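Local coordinates for protein SAP-like pentraxin (Limulus polyphemus, PDB 3FLP) that probably acts as a calcium-dependent sugar-binding lectin of the pentraxin family, binding two calcium ions per subunit and assembling into doubly stacked heptameric rings, at residues H104-V109 with H132-G137; S65-V68 with L74-G77; W99-H104 with T180-N185. All blocks are in the same frame, centred on the assembly; numbering follows the deposited sequence.

Interaction 1. Residues H104-V109 with H132-G137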
ATOM      1  N   HIS A 104      11.652  36.257 -20.236  1.00  6.99           N
ATOM      2  CA  HIS A 104      12.368  36.772 -21.398  1.00  7.56           C
ATOM      3  C   HIS A 104      13.253  35.649 -21.919  1.00  7.64           C
ATOM      4  O   HIS A 104      14.054  35.089 -21.170  1.00  8.22           O
ATOM      5  CB  HIS A 104      13.267  37.957 -21.028  1.00  5.91           C
ATOM      6  CG  HIS A 104      12.526  39.230 -20.763  1.00  7.38           C
ATOM      7  ND1 HIS A 104      11.688  39.396 -19.679  1.00  6.74           N
ATOM      8  CD2 HIS A 104      12.533  40.415 -21.418  1.00  6.31           C
ATOM      9  CE1 HIS A 104      11.217  40.631 -19.675  1.00  6.13           C
ATOM     10  NE2 HIS A 104      11.715  41.269 -20.719  1.00  8.21           N
ATOM     11  N   VAL A 105      13.105  35.320 -23.195  1.00  7.30           N
ATOM     12  CA  VAL A 105      13.896  34.271 -23.825  1.00  7.68           C
ATOM     13  C   VAL A 105      14.816  34.898 -24.873  1.00  8.56           C
ATOM     14  O   VAL A 105      14.346  35.559 -25.801  1.00  8.09           O
ATOM     15  CB  VAL A 105      12.975  33.240 -24.509  1.00  7.75           C
ATOM     16  CG1 VAL A 105      13.784  32.280 -25.361  1.00  4.12           C
ATOM     17  CG2 VAL A 105      12.181  32.478 -23.438  1.00  7.73           C
ATOM     18  N   TRP A 106      16.121  34.697 -24.720  1.00  7.06           N
ATOM     19  CA  TRP A 106      17.084  35.259 -25.657  1.00  8.66           C
ATOM     20  C   TRP A 106      18.079  34.235 -26.171  1.00  9.21           C
ATOM     21  O   TRP A 106      18.634  33.448 -25.402  1.00  8.31           O
ATOM     22  CB  TRP A 106      17.884  36.397 -25.022  1.00  6.67           C
ATOM     23  CG  TRP A 106      18.984  36.888 -25.931  1.00  5.87           C
ATOM     24  CD1 TRP A 106      18.834  37.580 -27.101  1.00  6.37           C
ATOM     25  CD2 TRP A 106      20.391  36.673 -25.771  1.00  5.54           C
ATOM     26  NE1 TRP A 106      20.060  37.811 -27.680  1.00  5.72           N
ATOM     27  CE2 TRP A 106      21.034  37.266 -26.885  1.00  5.42           C
ATOM     28  CE3 TRP A 106      21.172  36.039 -24.796  1.00  5.97           C
ATOM     29  CZ2 TRP A 106      22.422  37.244 -27.051  1.00  4.89           C
ATOM     30  CZ3 TRP A 106      22.558  36.016 -24.961  1.00  7.37           C
ATOM     31  CH2 TRP A 106      23.166  36.618 -26.083  1.00  7.41           C
ATOM     32  N   SER A 107      18.320  34.272 -27.475  1.00  8.29           N
ATOM     33  CA  SER A 107      19.268  33.366 -28.097  1.00  9.48           C
ATOM     34  C   SER A 107      20.221  34.154 -28.981  1.00  9.36           C
ATOM     35  O   SER A 107      19.807  34.733 -29.985  1.00  9.03           O
ATOM     36  CB  SER A 107      18.533  32.325 -28.943  1.00  8.18           C
ATOM     37  OG  SER A 107      19.454  31.429 -29.538  1.00 10.49           O
ATOM     38  N   GLY A 108      21.493  34.183 -28.601  1.00  9.09           N
ATOM     39  CA  GLY A 108      22.474  34.892 -29.395  1.00  8.69           C
ATOM     40  C   GLY A 108      22.880  34.060 -30.596  1.00  9.74           C
ATOM     41  O   GLY A 108      23.490  34.572 -31.539  1.00 10.93           O
ATOM     42  N   VAL A 109      22.541  32.773 -30.568  1.00  9.92           N
ATOM     43  CA  VAL A 109      22.885  31.880 -31.666  1.00 10.69           C
ATOM     44  C   VAL A 109      22.175  32.321 -32.940  1.00 12.17           C
ATOM     45  O   VAL A 109      22.794  32.399 -33.999  1.00 13.15           O
ATOM     46  CB  VAL A 109      22.498  30.405 -31.357  1.00  9.88           C
ATOM     47  CG1 VAL A 109      22.927  29.514 -32.494  1.00  7.20           C
ATOM     48  CG2 VAL A 109      23.164  29.941 -30.061  1.00  8.65           C
ATOM     49  N   HIS A 132      26.050  37.502 -30.695  1.00 15.25           N
ATOM     50  CA  HIS A 132      26.671  37.988 -29.474  1.00 17.05           C
ATOM     51  C   HIS A 132      26.733  36.936 -28.379  1.00 17.40           C
ATOM     52  O   HIS A 132      25.791  36.174 -28.175  1.00 17.33           O
ATOM     53  CB  HIS A 132      25.929  39.208 -28.921  1.00 14.35           C
ATOM     54  CG  HIS A 132      26.527  39.746 -27.658  1.00 14.80           C
ATOM     55  ND1 HIS A 132      27.745  40.391 -27.628  1.00 16.02           N
ATOM     56  CD2 HIS A 132      26.088  39.713 -26.378  1.00 14.31           C
ATOM     57  CE1 HIS A 132      28.031  40.734 -26.384  1.00 14.66           C
ATOM     58  NE2 HIS A 132      27.040  40.334 -25.606  1.00 15.26           N
ATOM     59  N   GLN A 133      27.859  36.910 -27.678  1.00 18.82           N
ATOM     60  CA  GLN A 133      28.068  36.002 -26.564  1.00 19.81           C
ATOM     61  C   GLN A 133      28.406  36.870 -25.364  1.00 19.13           C
ATOM     62  O   GLN A 133      29.371  37.630 -25.396  1.00 18.48           O
ATOM     63  CB  GLN A 133      29.239  35.059 -26.826  1.00 21.49           C
ATOM     64  CG  GLN A 133      28.963  33.980 -27.854  1.00 27.12           C
ATOM     65  CD  GLN A 133      30.124  33.014 -27.990  1.00 28.55           C
ATOM     66  OE1 GLN A 133      30.638  32.502 -26.988  1.00 30.46           O
ATOM     67  NE2 GLN A 133      30.543  32.756 -29.228  1.00 27.91           N
ATOM     68  N   ILE A 134      27.607  36.773 -24.313  1.00 18.53           N
ATOM     69  CA  ILE A 134      27.865  37.559 -23.116  1.00 18.02           C
ATOM     70  C   ILE A 134      29.146  37.027 -22.481  1.00 17.75           C
ATOM     71  O   ILE A 134      29.228  35.856 -22.111  1.00 16.95           O
ATOM     72  CB  ILE A 134      26.682  37.454 -22.124  1.00 17.22           C
ATOM     73  CG1 ILE A 134      25.417  38.007 -22.789  1.00 16.80           C
ATOM     74  CG2 ILE A 134      26.996  38.220 -20.845  1.00 15.72           C
ATOM     75  CD1 ILE A 134      24.160  37.809 -21.985  1.00 15.36           C
ATOM     76  N   SER A 135      30.151  37.887 -22.371  1.00 17.30           N
ATOM     77  CA  SER A 135      31.422  37.482 -21.796  1.00 18.35           C
ATOM     78  C   SER A 135      31.274  37.055 -20.338  1.00 17.46           C
ATOM     79  O   SER A 135      30.386  37.525 -19.625  1.00 17.56           O
ATOM     80  CB  SER A 135      32.443  38.616 -21.931  1.00 20.38           C
ATOM     81  OG  SER A 135      31.815  39.873 -21.778  1.00 23.96           O
ATOM     82  N   ALA A 136      32.146  36.147 -19.917  1.00 15.63           N
ATOM     83  CA  ALA A 136      32.144  35.607 -18.566  1.00 16.62           C
ATOM     84  C   ALA A 136      32.361  36.669 -17.501  1.00 16.12           C
ATOM     85  O   ALA A 136      33.033  37.674 -17.741  1.00 17.19           O
ATOM     86  CB  ALA A 136      33.226  34.538 -18.443  1.00 16.30           C
ATOM     87  N   GLY A 137      31.790  36.441 -16.323  1.00 13.97           N
ATOM     88  CA  GLY A 137      31.972  37.376 -15.226  1.00 12.09           C
ATOM     89  C   GLY A 137      30.918  38.449 -15.055  1.00 11.16           C
ATOM     90  O   GLY A 137      31.163  39.452 -14.393  1.00  9.73           O
TER
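With its CG anti to the backbone N (chi1 174°), the Trp106 side chain reaches from the strand to the loop 132-137, while Ile134, whose CG1 lies anti to its carbonyl carbon (chi1 -61°), brings its CD1 back toward the indole. The far end of the six-membered ring does the touching. Its CH2 meets the backbone O of His132 at 3.4 Å, near the ring plane and at the edge, where the polarised C-H groups of an aromatic suit a carbonyl oxygen. Beside it, Trp106 CZ3 packs on Ile134 CD1 at 3.8 Å, an apolar contact made obliquely. Gly108 CA also approaches His132 O, at 3.8 Å, which is consistent with the close passage of the two backbones here, 5.2 Å between the CA atoms of Gly108 and His132. No polar bond joins the segments themselves: the indole NE1 is held by Val128 O, and His132 NE2 by Gln61 OE1. The tryptophan projects from strand 100-107 of one sheet between the loop preceding strand 139-142 and strand 73-80 of the other sheet, where Leu78 and Val80 touch it, while Ile134 leans on Phe62 of strand 60-68.

Interaction 2. Residues S65-V68 with L74-G77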
ATOM      1  N   SER A  65      13.230  44.763 -18.969  1.00  9.13           N
ATOM      2  CA  SER A  65      12.455  45.892 -18.494  1.00  9.38           C
ATOM      3  C   SER A  65      10.999  45.720 -18.880  1.00 10.60           C
ATOM      4  O   SER A  65      10.636  44.806 -19.630  1.00  9.42           O
ATOM      5  CB  SER A  65      12.978  47.181 -19.124  1.00 10.16           C
ATOM      6  OG  SER A  65      12.914  47.096 -20.538  1.00 11.00           O
ATOM      7  N   MET A  66      10.165  46.617 -18.374  1.00 10.14           N
ATOM      8  CA  MET A  66       8.746  46.572 -18.683  1.00 11.39           C
ATOM      9  C   MET A  66       8.151  47.937 -18.434  1.00 11.38           C
ATOM     10  O   MET A  66       8.756  48.786 -17.783  1.00 12.30           O
ATOM     11  CB  MET A  66       8.016  45.572 -17.777  1.00 11.18           C
ATOM     12  CG  MET A  66       7.893  46.055 -16.320  1.00 10.79           C
ATOM     13  SD  MET A  66       6.616  45.204 -15.339  1.00 12.12           S
ATOM     14  CE  MET A  66       5.180  46.231 -15.687  1.00 11.47           C
ATOM     15  N   TYR A  67       6.960  48.137 -18.972  1.00 11.96           N
ATOM     16  CA  TYR A  67       6.202  49.350 -18.747  1.00 11.87           C
ATOM     17  C   TYR A  67       4.797  49.045 -19.222  1.00 10.80           C
ATOM     18  O   TYR A  67       4.581  48.087 -19.960  1.00  8.84           O
ATOM     19  CB  TYR A  67       6.823  50.567 -19.451  1.00 12.56           C
ATOM     20  CG  TYR A  67       6.684  50.645 -20.947  1.00 14.69           C
ATOM     21  CD1 TYR A  67       5.533  51.162 -21.535  1.00 14.09           C
ATOM     22  CD2 TYR A  67       7.737  50.267 -21.775  1.00 14.87           C
ATOM     23  CE1 TYR A  67       5.443  51.310 -22.910  1.00 17.30           C
ATOM     24  CE2 TYR A  67       7.654  50.408 -23.150  1.00 16.28           C
ATOM     25  CZ  TYR A  67       6.509  50.930 -23.711  1.00 17.11           C
ATOM     26  OH  TYR A  67       6.435  51.068 -25.077  1.00 22.08           O
ATOM     27  N   VAL A  68       3.840  49.828 -18.748  1.00 11.21           N
ATOM     28  CA  VAL A  68       2.451  49.632 -19.108  1.00 13.18           C
ATOM     29  C   VAL A  68       2.008  50.769 -20.009  1.00 15.59           C
ATOM     30  O   VAL A  68       2.186  51.937 -19.666  1.00 15.60           O
ATOM     31  CB  VAL A  68       1.582  49.603 -17.836  1.00 11.74           C
ATOM     32  CG1 VAL A  68       0.131  49.329 -18.193  1.00 11.31           C
ATOM     33  CG2 VAL A  68       2.119  48.546 -16.882  1.00  8.23           C
ATOM     34  N   LEU A  74       0.634  45.444 -21.415  1.00 13.76           N
ATOM     35  CA  LEU A  74       1.983  45.168 -20.935  1.00 12.64           C
ATOM     36  C   LEU A  74       2.997  45.166 -22.072  1.00 13.25           C
ATOM     37  O   LEU A  74       2.762  44.576 -23.122  1.00 12.82           O
ATOM     38  CB  LEU A  74       2.043  43.810 -20.234  1.00 12.03           C
ATOM     39  CG  LEU A  74       3.441  43.366 -19.779  1.00 11.71           C
ATOM     40  CD1 LEU A  74       3.975  44.309 -18.705  1.00  9.81           C
ATOM     41  CD2 LEU A  74       3.378  41.944 -19.255  1.00 11.79           C
ATOM     42  N   ASN A  75       4.119  45.840 -21.856  1.00 13.58           N
ATOM     43  CA  ASN A  75       5.191  45.881 -22.838  1.00 13.78           C
ATOM     44  C   ASN A  75       6.467  45.369 -22.171  1.00 12.11           C
ATOM     45  O   ASN A  75       6.893  45.885 -21.139  1.00 10.12           O
ATOM     46  CB  ASN A  75       5.392  47.304 -23.358  1.00 15.84           C
ATOM     47  CG  ASN A  75       4.802  47.503 -24.738  1.00 19.87           C
ATOM     48  OD1 ASN A  75       3.613  47.253 -24.966  1.00 22.71           O
ATOM     49  ND2 ASN A  75       5.631  47.958 -25.670  1.00 21.10           N
ATOM     50  N   LEU A  76       7.065  44.339 -22.756  1.00 11.21           N
ATOM     51  CA  LEU A  76       8.279  43.762 -22.198  1.00  9.89           C
ATOM     52  C   LEU A  76       9.462  44.087 -23.091  1.00 10.32           C
ATOM     53  O   LEU A  76       9.424  43.866 -24.303  1.00 10.27           O
ATOM     54  CB  LEU A  76       8.126  42.244 -22.044  1.00  8.50           C
ATOM     55  CG  LEU A  76       6.999  41.797 -21.104  1.00  6.77           C
ATOM     56  CD1 LEU A  76       6.821  40.288 -21.187  1.00  5.87           C
ATOM     57  CD2 LEU A  76       7.323  42.237 -19.669  1.00  3.93           C
ATOM     58  N   GLY A  77      10.515  44.617 -22.481  1.00  9.31           N
ATOM     59  CA  GLY A  77      11.685  44.981 -23.242  1.00  8.28           C
ATOM     60  C   GLY A  77      12.939  44.208 -22.903  1.00  8.68           C
ATOM     61  O   GLY A  77      13.083  43.650 -21.812  1.00  8.92           O
TER
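Strands 65-68 and 74-77 run antiparallel, their axes 4.6 Å apart at closest approach and their N-to-C directions 160° apart, with Ser65-Gly77 and Tyr67-Asn75 as hydrogen-bonded pairs and Met66-Leu76 and Val68-Leu74 as non-hydrogen-bonded ones. Each hydrogen-bonded pair is closed by two backbone bonds; the straightest, Gly77 N to Ser65 O, measures 2.9 Å with 171° at the hydrogen. Between the pairs, Met66 CA lies 3.2 Å from Asn75 O, a CA-H...O contact that gives this oxygen a second partner beside Tyr67 N.

On the face carrying Tyr67 and Asn75, the tyrosine CG sits between its backbone N and carbonyl carbon (chi1 73°), which swings the ring across to the neighbouring strand. The two side chains then run alongside each other in the same direction, and Asn75 CB stands over the centre of one ring face, 3.8 Å from the Tyr67 ring centroid, a CH-pi contact. Tyr67 OH is hydrogen-bonded to Lys69 NZ, just beyond the strand, and Tyr87 of strand 86-90 meets the Tyr67 ring edge to face. Ser65 is on this same face, its OG 3.6 Å from Gly77 CA.

The opposite face is apolar. Met66 crosses Leu74 at about a right angle, its bent chain placing CE 3.8 Å from Leu74 CD1, and Met66 CB meets Leu76 CD2 at 3.9 Å. Met66 also touches Ile40 of the other sheet, and Leu76 touches Val102, so these residues belong to the interior between the two sheets. The arrangement is a beta hairpin within one antiparallel sheet of the concanavalin-like pentraxin sandwich, with the Met66, Leu74 and Leu76 side turned to its core.

Interaction 3. Residues W99-H104 with T180-N185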
ATOM      1  N   TRP A  99      -0.253  40.095  -9.452  1.00  7.44           N
ATOM      2  CA  TRP A  99       0.847  39.225  -9.855  1.00  7.00           C
ATOM      3  C   TRP A  99       0.751  38.763 -11.303  1.00  7.29           C
ATOM      4  O   TRP A  99      -0.337  38.516 -11.816  1.00  9.75           O
ATOM      5  CB  TRP A  99       0.902  37.976  -8.972  1.00  5.79           C
ATOM      6  CG  TRP A  99       1.397  38.184  -7.575  1.00  5.75           C
ATOM      7  CD1 TRP A  99       0.644  38.213  -6.424  1.00  4.52           C
ATOM      8  CD2 TRP A  99       2.766  38.320  -7.163  1.00  4.23           C
ATOM      9  NE1 TRP A  99       1.466  38.347  -5.328  1.00  5.40           N
ATOM     10  CE2 TRP A  99       2.771  38.416  -5.752  1.00  4.34           C
ATOM     11  CE3 TRP A  99       3.989  38.369  -7.852  1.00  4.14           C
ATOM     12  CZ2 TRP A  99       3.955  38.556  -5.015  1.00  2.46           C
ATOM     13  CZ3 TRP A  99       5.167  38.509  -7.121  1.00  1.00           C
ATOM     14  CH2 TRP A  99       5.138  38.599  -5.715  1.00  1.00           C
ATOM     15  N   TYR A 100       1.908  38.635 -11.947  1.00  7.07           N
ATOM     16  CA  TYR A 100       1.993  38.165 -13.327  1.00  6.64           C
ATOM     17  C   TYR A 100       3.286  37.376 -13.458  1.00  6.99           C
ATOM     18  O   TYR A 100       4.260  37.656 -12.760  1.00  7.34           O
ATOM     19  CB  TYR A 100       2.027  39.338 -14.319  1.00  5.29           C
ATOM     20  CG  TYR A 100       0.829  40.250 -14.229  1.00  7.14           C
ATOM     21  CD1 TYR A 100       0.828  41.347 -13.369  1.00  5.81           C
ATOM     22  CD2 TYR A 100      -0.332  39.974 -14.950  1.00  9.05           C
ATOM     23  CE1 TYR A 100      -0.297  42.143 -13.223  1.00  8.57           C
ATOM     24  CE2 TYR A 100      -1.479  40.768 -14.811  1.00  8.05           C
ATOM     25  CZ  TYR A 100      -1.454  41.847 -13.943  1.00  9.68           C
ATOM     26  OH  TYR A 100      -2.589  42.621 -13.775  1.00 11.37           O
ATOM     27  N   HIS A 101       3.297  36.369 -14.320  1.00  6.83           N
ATOM     28  CA  HIS A 101       4.526  35.630 -14.530  1.00  7.54           C
ATOM     29  C   HIS A 101       5.086  36.174 -15.829  1.00  7.99           C
ATOM     30  O   HIS A 101       4.390  36.243 -16.839  1.00  7.50           O
ATOM     31  CB  HIS A 101       4.300  34.119 -14.646  1.00  7.66           C
ATOM     32  CG  HIS A 101       5.578  33.336 -14.699  1.00 10.53           C
ATOM     33  ND1 HIS A 101       6.306  33.175 -15.861  1.00 10.90           N
ATOM     34  CD2 HIS A 101       6.302  32.744 -13.718  1.00  9.54           C
ATOM     35  CE1 HIS A 101       7.421  32.518 -15.592  1.00 11.56           C
ATOM     36  NE2 HIS A 101       7.443  32.246 -14.299  1.00 11.19           N
ATOM     37  N   VAL A 102       6.344  36.581 -15.793  1.00  8.59           N
ATOM     38  CA  VAL A 102       6.983  37.138 -16.971  1.00  9.77           C
ATOM     39  C   VAL A 102       8.272  36.394 -17.264  1.00  9.85           C
ATOM     40  O   VAL A 102       8.999  35.995 -16.351  1.00  9.38           O
ATOM     41  CB  VAL A 102       7.278  38.657 -16.769  1.00 10.97           C
ATOM     42  CG1 VAL A 102       8.260  39.155 -17.817  1.00 10.98           C
ATOM     43  CG2 VAL A 102       5.978  39.448 -16.861  1.00 10.68           C
ATOM     44  N   CYS A 103       8.543  36.190 -18.544  1.00 10.17           N
ATOM     45  CA  CYS A 103       9.750  35.505 -18.930  1.00 10.41           C
ATOM     46  C   CYS A 103      10.331  36.092 -20.218  1.00  9.20           C
ATOM     47  O   CYS A 103       9.599  36.411 -21.150  1.00  7.86           O
ATOM     48  CB  CYS A 103       9.472  34.006 -19.102  1.00 13.38           C
ATOM     49  SG  CYS A 103      11.002  33.036 -18.989  1.00 24.45           S
ATOM     50  N   HIS A 104      11.652  36.257 -20.236  1.00  6.99           N
ATOM     51  CA  HIS A 104      12.368  36.772 -21.398  1.00  7.56           C
ATOM     52  C   HIS A 104      13.253  35.649 -21.919  1.00  7.64           C
ATOM     53  O   HIS A 104      14.054  35.089 -21.170  1.00  8.22           O
ATOM     54  CB  HIS A 104      13.267  37.957 -21.028  1.00  5.91           C
ATOM     55  CG  HIS A 104      12.526  39.230 -20.763  1.00  7.38           C
ATOM     56  ND1 HIS A 104      11.688  39.396 -19.679  1.00  6.74           N
ATOM     57  CD2 HIS A 104      12.533  40.415 -21.418  1.00  6.31           C
ATOM     58  CE1 HIS A 104      11.217  40.631 -19.675  1.00  6.13           C
ATOM     59  NE2 HIS A 104      11.715  41.269 -20.719  1.00  8.21           N
ATOM     60  N   THR A 180       5.331  25.503 -18.753  1.00  8.09           N
ATOM     61  CA  THR A 180       5.482  24.603 -17.605  1.00  8.07           C
ATOM     62  C   THR A 180       6.182  25.332 -16.461  1.00  9.13           C
ATOM     63  O   THR A 180       6.065  24.936 -15.304  1.00  9.56           O
ATOM     64  CB  THR A 180       6.285  23.310 -17.945  1.00  7.29           C
ATOM     65  OG1 THR A 180       7.659  23.630 -18.204  1.00  7.22           O
ATOM     66  CG2 THR A 180       5.694  22.623 -19.165  1.00  5.02           C
ATOM     67  N   VAL A 181       6.912  26.397 -16.784  1.00  9.74           N
ATOM     68  CA  VAL A 181       7.595  27.186 -15.763  1.00  9.09           C
ATOM     69  C   VAL A 181       6.581  28.087 -15.039  1.00 11.04           C
ATOM     70  O   VAL A 181       6.592  28.190 -13.810  1.00 10.98           O
ATOM     71  CB  VAL A 181       8.702  28.090 -16.385  1.00  9.75           C
ATOM     72  CG1 VAL A 181       9.267  29.034 -15.332  1.00 10.19           C
ATOM     73  CG2 VAL A 181       9.821  27.239 -16.971  1.00  7.37           C
ATOM     74  N   ALA A 182       5.697  28.722 -15.803  1.00 12.08           N
ATOM     75  CA  ALA A 182       4.709  29.641 -15.233  1.00 12.93           C
ATOM     76  C   ALA A 182       3.623  29.001 -14.363  1.00 13.41           C
ATOM     77  O   ALA A 182       3.199  29.593 -13.373  1.00 13.02           O
ATOM     78  CB  ALA A 182       4.056  30.465 -16.345  1.00 10.87           C
ATOM     79  N   SER A 183       3.171  27.805 -14.728  1.00 15.86           N
ATOM     80  CA  SER A 183       2.117  27.132 -13.968  1.00 17.37           C
ATOM     81  C   SER A 183       2.375  27.140 -12.475  1.00 18.19           C
ATOM     82  O   SER A 183       3.404  26.651 -12.007  1.00 16.06           O
ATOM     83  CB  SER A 183       1.929  25.691 -14.434  1.00 17.48           C
ATOM     84  OG  SER A 183       1.364  25.661 -15.733  1.00 25.29           O
ATOM     85  N   CYS A 184       1.422  27.696 -11.734  1.00 18.76           N
ATOM     86  CA  CYS A 184       1.530  27.783 -10.285  1.00 22.26           C
ATOM     87  C   CYS A 184       1.556  26.414  -9.610  1.00 23.20           C
ATOM     88  O   CYS A 184       2.291  26.210  -8.644  1.00 22.84           O
ATOM     89  CB  CYS A 184       0.375  28.605  -9.720  1.00 22.22           C
ATOM     90  SG  CYS A 184       0.711  30.369  -9.399  1.00 28.64           S
ATOM     91  N   ASN A 185       0.754  25.480 -10.116  1.00 24.79           N
ATOM     92  CA  ASN A 185       0.696  24.138  -9.545  1.00 26.40           C
ATOM     93  C   ASN A 185       1.503  23.138 -10.357  1.00 25.74           C
ATOM     94  O   ASN A 185       1.326  21.929 -10.214  1.00 26.15           O
ATOM     95  CB  ASN A 185      -0.752  23.656  -9.450  1.00 29.12           C
ATOM     96  CG  ASN A 185      -1.614  24.567  -8.594  1.00 33.48           C
ATOM     97  OD1 ASN A 185      -1.271  24.873  -7.446  1.00 36.03           O
ATOM     98  ND2 ASN A 185      -2.742  25.004  -9.148  1.00 34.82           N
TER
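The principal interaction is a CH-pi contact between His101 of strand 100-107 and Ala182 at the end of helix 175-182. Ala182 CA stands over the centre of the imidazole, 3.7 Å from the His101 ring centroid and only 5° off the ring normal. The methyl group covers the same face nearer the root of the ring, with Ala182 CB 3.6 Å from His101 ND1. The small alanine allows this approach: the CA atoms of His101 and Ala182 are 6.0 Å apart, so the imidazole lies flat against the helix backbone itself. The torsion chi1 of -173°, with CG opposite the backbone N, directs the ring from the strand toward the helix.

Van der Waals packing extends the contact to Val181, the helix residue just before Ala182. Val181 CG1 lies 3.8 Å from His101 NE2 and 4.0 Å from His101 CE1, so one methyl branch meets the outer end of the imidazole; the two side chains cross at about a right angle. Together the contacts bury 137 Å² between the segments, counting both sides, and all three touching residues are buried.

Hydrogen bonds come from outside the two segments, Asn118 OD1 accepting from His101 N and Arg39 NH2, whose residue also packs on the His101 side chain, donating to Ala182 O. Disulfides join Cys103 to Cys37 and Cys184 to Cys215, and Val181 also packs on Leu217 of a neighbouring subunit. The contact lies away from the calcium sites and docks the helix on the outer face of a sheet, an arrangement characteristic of the pentraxin fold, in which a single helix, here 175-182, packs against one sheet of the flattened sandwich.

In the fold
Following the chain from its N terminus, interaction 2 comes first and closes the short connection between strands 60-68 and 73-80, with five residues between its segments. It is complete before strand 100-107 begins. Interaction 3 then opens on that strand and spans 75 residues to helix 175-182; interaction 1 opens at the shared His104 and closes after 22 residues, wholly within this longer loop. Strand 100-107 thus serves two contacts, with the helix at its start and the loop 132-137 at its end. His104 NE2 also reaches Gly77 O through a weak hydrogen bond, and Val102 packs on Leu76, tying the hairpin's sheet to the other one.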